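Local coordinates for protein TRAP dicarboxylate transporter-DctP subunit (Marinobacter aquaeolei, PDB 4PFI) that probably binds a small organic solute, perhaps a dicarboxylate, in the periplasm and delivers it to a TRAP membrane transporter, at residues A[230-235]-A[294-299]; A[160-165]-A[236-241]. One frame throughout, in Å; residues are numbered along the deposited sequence.

Contact 1: A[230-235]-A[294-299]. With NA (sodium ion), chain B.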
# COMPACT_ATOMS: atom_id res chain seq x y z
N PHE A 230 -4.76 -16.50 5.61
CA PHE A 230 -3.62 -16.68 6.54
C PHE A 230 -4.05 -16.82 7.99
O PHE A 230 -3.31 -17.31 8.84
CB PHE A 230 -2.62 -15.52 6.42
CG PHE A 230 -2.04 -15.34 5.05
CD1 PHE A 230 -1.97 -16.39 4.17
CD2 PHE A 230 -1.53 -14.12 4.67
CE1 PHE A 230 -1.43 -16.22 2.92
CE2 PHE A 230 -0.99 -13.93 3.43
CZ PHE A 230 -0.93 -14.98 2.55
N HIS A 231 -5.26 -16.36 8.29
CA HIS A 231 -5.73 -16.43 9.65
C HIS A 231 -6.00 -17.89 10.05
O HIS A 231 -6.07 -18.18 11.24
CB HIS A 231 -6.96 -15.55 9.88
CG HIS A 231 -8.14 -15.94 9.03
ND1 HIS A 231 -8.16 -15.78 7.67
CD2 HIS A 231 -9.33 -16.48 9.39
CE1 HIS A 231 -9.33 -16.21 7.20
NE2 HIS A 231 -10.05 -16.64 8.22
N GLU A 232 -6.15 -18.78 9.08
CA GLU A 232 -6.37 -20.22 9.35
C GLU A 232 -5.09 -20.93 9.81
O GLU A 232 -5.16 -21.98 10.40
CB GLU A 232 -6.89 -20.95 8.09
CG GLU A 232 -8.22 -20.43 7.58
CD GLU A 232 -8.73 -21.09 6.28
OE1 GLU A 232 -8.07 -21.98 5.67
OE2 GLU A 232 -9.83 -20.68 5.84
N VAL A 233 -3.93 -20.33 9.54
CA VAL A 233 -2.66 -20.98 9.76
C VAL A 233 -1.77 -20.06 10.62
O VAL A 233 -0.54 -20.19 10.66
CB VAL A 233 -1.99 -21.39 8.39
CG1 VAL A 233 -2.80 -22.51 7.72
CG2 VAL A 233 -1.85 -20.18 7.45
N GLN A 234 -2.43 -19.15 11.34
CA GLN A 234 -1.76 -18.27 12.28
C GLN A 234 -2.58 -18.23 13.59
O GLN A 234 -3.75 -18.62 13.62
CB GLN A 234 -1.56 -16.86 11.69
CG GLN A 234 -0.73 -16.75 10.40
CD GLN A 234 0.78 -16.75 10.65
OE1 GLN A 234 1.47 -15.72 10.50
NE2 GLN A 234 1.31 -17.91 11.02
N ASN A 235 -1.96 -17.80 14.68
CA ASN A 235 -2.61 -17.77 16.00
C ASN A 235 -2.73 -16.36 16.57
O ASN A 235 -3.60 -16.10 17.41
CB ASN A 235 -1.82 -18.65 16.99
CG ASN A 235 -2.11 -20.16 16.80
OD1 ASN A 235 -3.13 -20.57 16.25
ND2 ASN A 235 -1.20 -20.97 17.31
N LEU A 294 -12.39 -13.36 12.85
CA LEU A 294 -12.64 -13.83 14.20
C LEU A 294 -13.64 -14.97 14.24
O LEU A 294 -13.54 -15.83 15.10
CB LEU A 294 -13.08 -12.68 15.11
CG LEU A 294 -11.91 -11.72 15.39
CD1 LEU A 294 -12.39 -10.55 16.18
CD2 LEU A 294 -10.75 -12.41 16.12
N GLU A 295 -14.58 -15.00 13.29
CA GLU A 295 -15.50 -16.14 13.14
C GLU A 295 -14.78 -17.48 12.90
O GLU A 295 -15.31 -18.54 13.20
CB GLU A 295 -16.48 -15.89 11.98
CG GLU A 295 -17.43 -14.71 12.23
CD GLU A 295 -18.06 -14.13 10.94
OE1 GLU A 295 -18.01 -14.79 9.87
OE2 GLU A 295 -18.61 -12.99 11.00
N GLN A 296 -13.58 -17.44 12.33
CA GLN A 296 -12.85 -18.67 12.07
C GLN A 296 -12.46 -19.33 13.42
O GLN A 296 -12.44 -20.56 13.53
CB GLN A 296 -11.59 -18.37 11.24
CG GLN A 296 -10.53 -19.47 11.22
CD GLN A 296 -10.88 -20.65 10.30
OE1 GLN A 296 -11.76 -20.55 9.46
NE2 GLN A 296 -10.17 -21.78 10.47
N GLY A 297 -12.16 -18.51 14.42
CA GLY A 297 -11.63 -19.00 15.67
C GLY A 297 -10.15 -19.34 15.65
O GLY A 297 -9.53 -19.55 14.59
N GLY A 298 -9.56 -19.38 16.84
CA GLY A 298 -8.19 -19.81 17.01
C GLY A 298 -7.21 -18.69 16.74
O GLY A 298 -6.01 -18.90 16.57
N ILE A 299 -7.72 -17.48 16.71
CA ILE A 299 -6.87 -16.36 16.43
C ILE A 299 -7.09 -15.21 17.42
O ILE A 299 -8.20 -14.77 17.68
CB ILE A 299 -6.99 -15.89 14.96
CG1 ILE A 299 -5.59 -15.91 14.34
CG2 ILE A 299 -7.53 -14.52 14.90
CD1 ILE A 299 -5.48 -15.20 13.01
NA NA B . -4.99 -20.29 14.88
O HOH W 1 -6.85 -19.79 13.28
O HOH W 2 -11.83 -19.11 7.01
O HOH W 3 -7.89 -22.26 12.50
O HOH W 4 -12.06 -22.19 7.36
O HOH W 5 -3.88 -22.11 13.45
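A sodium site joins the two segments: the ion sits between the carbonyl oxygens of Q234 and G298, each 2.4 Å from it, and takes the side-chain OD1 of N235 at 2.3 Å. Two waters bring the ligands to five. One of them also donates to the backbone O of H231 and to that of G297, so the ion's hydration shell itself ties the segments together. N235 OD1 and G298 O come within 3.3 Å of each other, an approach of two acceptors that their shared cation makes tolerable. G298 lies in the turn that follows the C-terminal end of helix 263-296, where G297 is the first residue to leave helical geometry, with positive phi. G298 also has positive phi, and a CB on it would crowd the sodium.

No direct hydrogen bond spans the segments; beyond the metal site they meet by packing, by bridging waters and by a CA-H...O contact from I299 CA to N235 O. I299 CD1 lies 3.5 Å from H231 CB, while its CG1 runs past the carbonyl of Q234. The imidazole of H231 meets Q296 at its edge, CD2 standing 3.5 Å from Q296 CB, with the ring and the amide planes nearly perpendicular (88°). With CG of H231 between the backbone N and the carbonyl carbon (chi1 61°), the ring reaches the last turn of the helix, where it also touches I293. An alanine here would take away the imidazole and is likely to leave a gap beside the CB and CG of Q296. Q296 bends at chi2 (77°) and carries its amide across the aliphatic part of E232, NE2 lying 3.7 Å from E232 CG. E232 OE1 is hydrogen-bonded to Y207; two waters lie within hydrogen-bonding distance of both E232 OE2 and Q296 OE1, though with too few protons for every acceptor at once.

Contact 2: A[160-165]-A[236-241]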
# COMPACT_ATOMS: atom_id res chain seq x y z
N MSE A 160 -1.06 -1.78 7.98
CA MSE A 160 -0.40 -3.10 7.89
C MSE A 160 -0.62 -3.83 9.23
O MSE A 160 -0.53 -3.23 10.29
CB MSE A 160 1.09 -2.99 7.58
CG MSE A 160 1.39 -2.34 6.23
SE MSE A 160 0.84 -3.46 4.72
CE MSE A 160 2.36 -4.74 4.70
N THR A 161 -0.91 -5.12 9.17
CA THR A 161 -1.16 -5.91 10.37
C THR A 161 -0.22 -7.11 10.38
O THR A 161 0.11 -7.63 9.32
CB THR A 161 -2.63 -6.36 10.39
OG1 THR A 161 -3.48 -5.22 10.61
CG2 THR A 161 -2.86 -7.40 11.48
N TRP A 162 0.26 -7.51 11.54
CA TRP A 162 1.24 -8.59 11.62
C TRP A 162 0.55 -9.89 12.06
O TRP A 162 -0.34 -9.85 12.91
CB TRP A 162 2.32 -8.26 12.64
CG TRP A 162 3.10 -7.01 12.39
CD1 TRP A 162 3.16 -6.31 11.24
CD2 TRP A 162 3.94 -6.34 13.32
NE1 TRP A 162 4.01 -5.23 11.38
CE2 TRP A 162 4.50 -5.22 12.66
CE3 TRP A 162 4.28 -6.55 14.65
CZ2 TRP A 162 5.37 -4.34 13.27
CZ3 TRP A 162 5.15 -5.67 15.27
CH2 TRP A 162 5.69 -4.59 14.58
N THR A 163 0.94 -11.03 11.49
CA THR A 163 0.52 -12.32 12.01
C THR A 163 1.75 -13.18 12.28
O THR A 163 2.81 -13.01 11.67
CB THR A 163 -0.41 -13.11 11.04
OG1 THR A 163 0.29 -13.48 9.85
CG2 THR A 163 -1.58 -12.30 10.62
N ALA A 164 1.57 -14.10 13.22
CA ALA A 164 2.55 -15.08 13.57
C ALA A 164 1.88 -16.12 14.47
O ALA A 164 0.66 -16.07 14.71
CB ALA A 164 3.72 -14.43 14.28
N ASN A 165 2.68 -17.06 14.97
CA ASN A 165 2.20 -18.02 15.94
C ASN A 165 2.59 -17.67 17.37
O ASN A 165 2.60 -18.53 18.24
CB ASN A 165 2.60 -19.42 15.54
CG ASN A 165 1.70 -19.97 14.47
OD1 ASN A 165 0.49 -19.70 14.48
ND2 ASN A 165 2.26 -20.70 13.53
N VAL A 236 -1.89 -15.44 16.12
CA VAL A 236 -1.90 -14.13 16.71
C VAL A 236 -1.82 -13.03 15.66
O VAL A 236 -0.90 -12.99 14.86
CB VAL A 236 -0.74 -13.95 17.74
CG1 VAL A 236 -0.83 -12.57 18.36
CG2 VAL A 236 -0.76 -15.03 18.80
N LEU A 237 -2.81 -12.15 15.68
CA LEU A 237 -2.82 -10.95 14.86
C LEU A 237 -2.32 -9.76 15.70
O LEU A 237 -3.00 -9.37 16.65
CB LEU A 237 -4.25 -10.69 14.40
CG LEU A 237 -4.39 -9.87 13.14
CD1 LEU A 237 -4.76 -10.83 12.06
CD2 LEU A 237 -5.44 -8.81 13.28
N THR A 238 -1.13 -9.23 15.42
CA THR A 238 -0.62 -8.10 16.22
C THR A 238 -0.77 -6.78 15.44
O THR A 238 -0.30 -6.64 14.33
CB THR A 238 0.90 -8.26 16.63
OG1 THR A 238 1.08 -9.42 17.45
CG2 THR A 238 1.39 -7.07 17.41
N MSE A 239 -1.42 -5.80 16.06
CA MSE A 239 -1.66 -4.53 15.41
C MSE A 239 -0.72 -3.50 16.04
O MSE A 239 -0.95 -3.02 17.16
CB MSE A 239 -3.15 -4.18 15.53
CG MSE A 239 -4.05 -5.47 15.27
SE MSE A 239 -5.90 -5.00 15.00
CE MSE A 239 -6.09 -5.38 13.09
N ALA A 240 0.37 -3.22 15.35
CA ALA A 240 1.37 -2.28 15.85
C ALA A 240 1.13 -0.88 15.33
O ALA A 240 1.71 0.05 15.84
CB ALA A 240 2.76 -2.70 15.46
N ARG A 241 0.26 -0.74 14.32
CA ARG A 241 0.05 0.52 13.61
C ARG A 241 1.43 1.17 13.32
O ARG A 241 1.75 2.25 13.80
CB ARG A 241 -0.87 1.42 14.45
CG ARG A 241 -2.34 0.98 14.45
CD ARG A 241 -3.25 1.95 15.27
NE ARG A 241 -2.79 2.03 16.67
CZ ARG A 241 -2.41 3.13 17.31
NH1 ARG A 241 -2.45 4.34 16.74
NH2 ARG A 241 -1.99 3.02 18.56
O HOH W 6 1.16 -4.29 12.79
O HOH W 7 -1.58 -2.41 12.81
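Four backbone hydrogen bonds join W162 and A164 to T238 and V236 in an antiparallel ladder. The shortest runs from T238 N to W162 O (2.7 Å), and its return bond, W162 N to T238 O, is fairly straight at 161°. Toward the other end, A164 N donates to V236 O in the carbonyl plane and V236 N answers to A164 O. Between these hydrogen-bonded pairs stands the non-hydrogen-bonded pair T163 and L237, whose CA-H groups point to V236 O and W162 O respectively. Beyond the ladder a water donates to M160 O and T238 O and accepts from A240 N, continuing the link where the strands part.

Side chains pack on both faces of this part of the mixed sheet, where strand 149-164 lies between strands 217-220 and 236-239. On the face of T163 and L237, the T161 methyl CG2 presses obliquely on the isobutyl group of L237, 3.3 Å from its CG, and L237 CD1 reaches T163 CG2. Selenomethionine M239 bends at chi3 to lay CE 3.6 Å from T161 OG1. On the opposite face, the indole of W162 receives A240 CB over its six-membered ring, 3.8 Å from the centroid, in a CH-pi contact, while T238 CG2 touches CE3 of the indole. F174, F191 and F312 meet the same indole edge-to-face. Paired amides thus satisfy the buried backbone polar groups of W162, A164, V236 and T238, so that mostly apolar groups meet across the pair, methyls on the L237 face and the W162 indole on the other, while the hydroxyls of T163 and T238 bond elsewhere, to Q234 and Q218 and to L168 N.

Overall arrangement
The two contacts interleave along the chain: N235, a sodium ligand of contact 1, immediately precedes V236, where the strand of contact 2 begins, and the centres of the two lie about 12 Å apart. Two probable hydrogen bonds pass between them, Q234 OE1 to T163 OG1 at 2.6 Å and N235 N to A164 O at 3.1 Å; the latter carries the backbone pairing toward the metal site. The N165 side chain is about 6 Å from the sodium. Strand 300-303, just after segment 294-299, pairs in parallel with strand 236-239, bringing both segments of contact 1 to the same sheet. Contact 1 is the more peripheral, its centre about 23 Å from the chain centre against 16 Å.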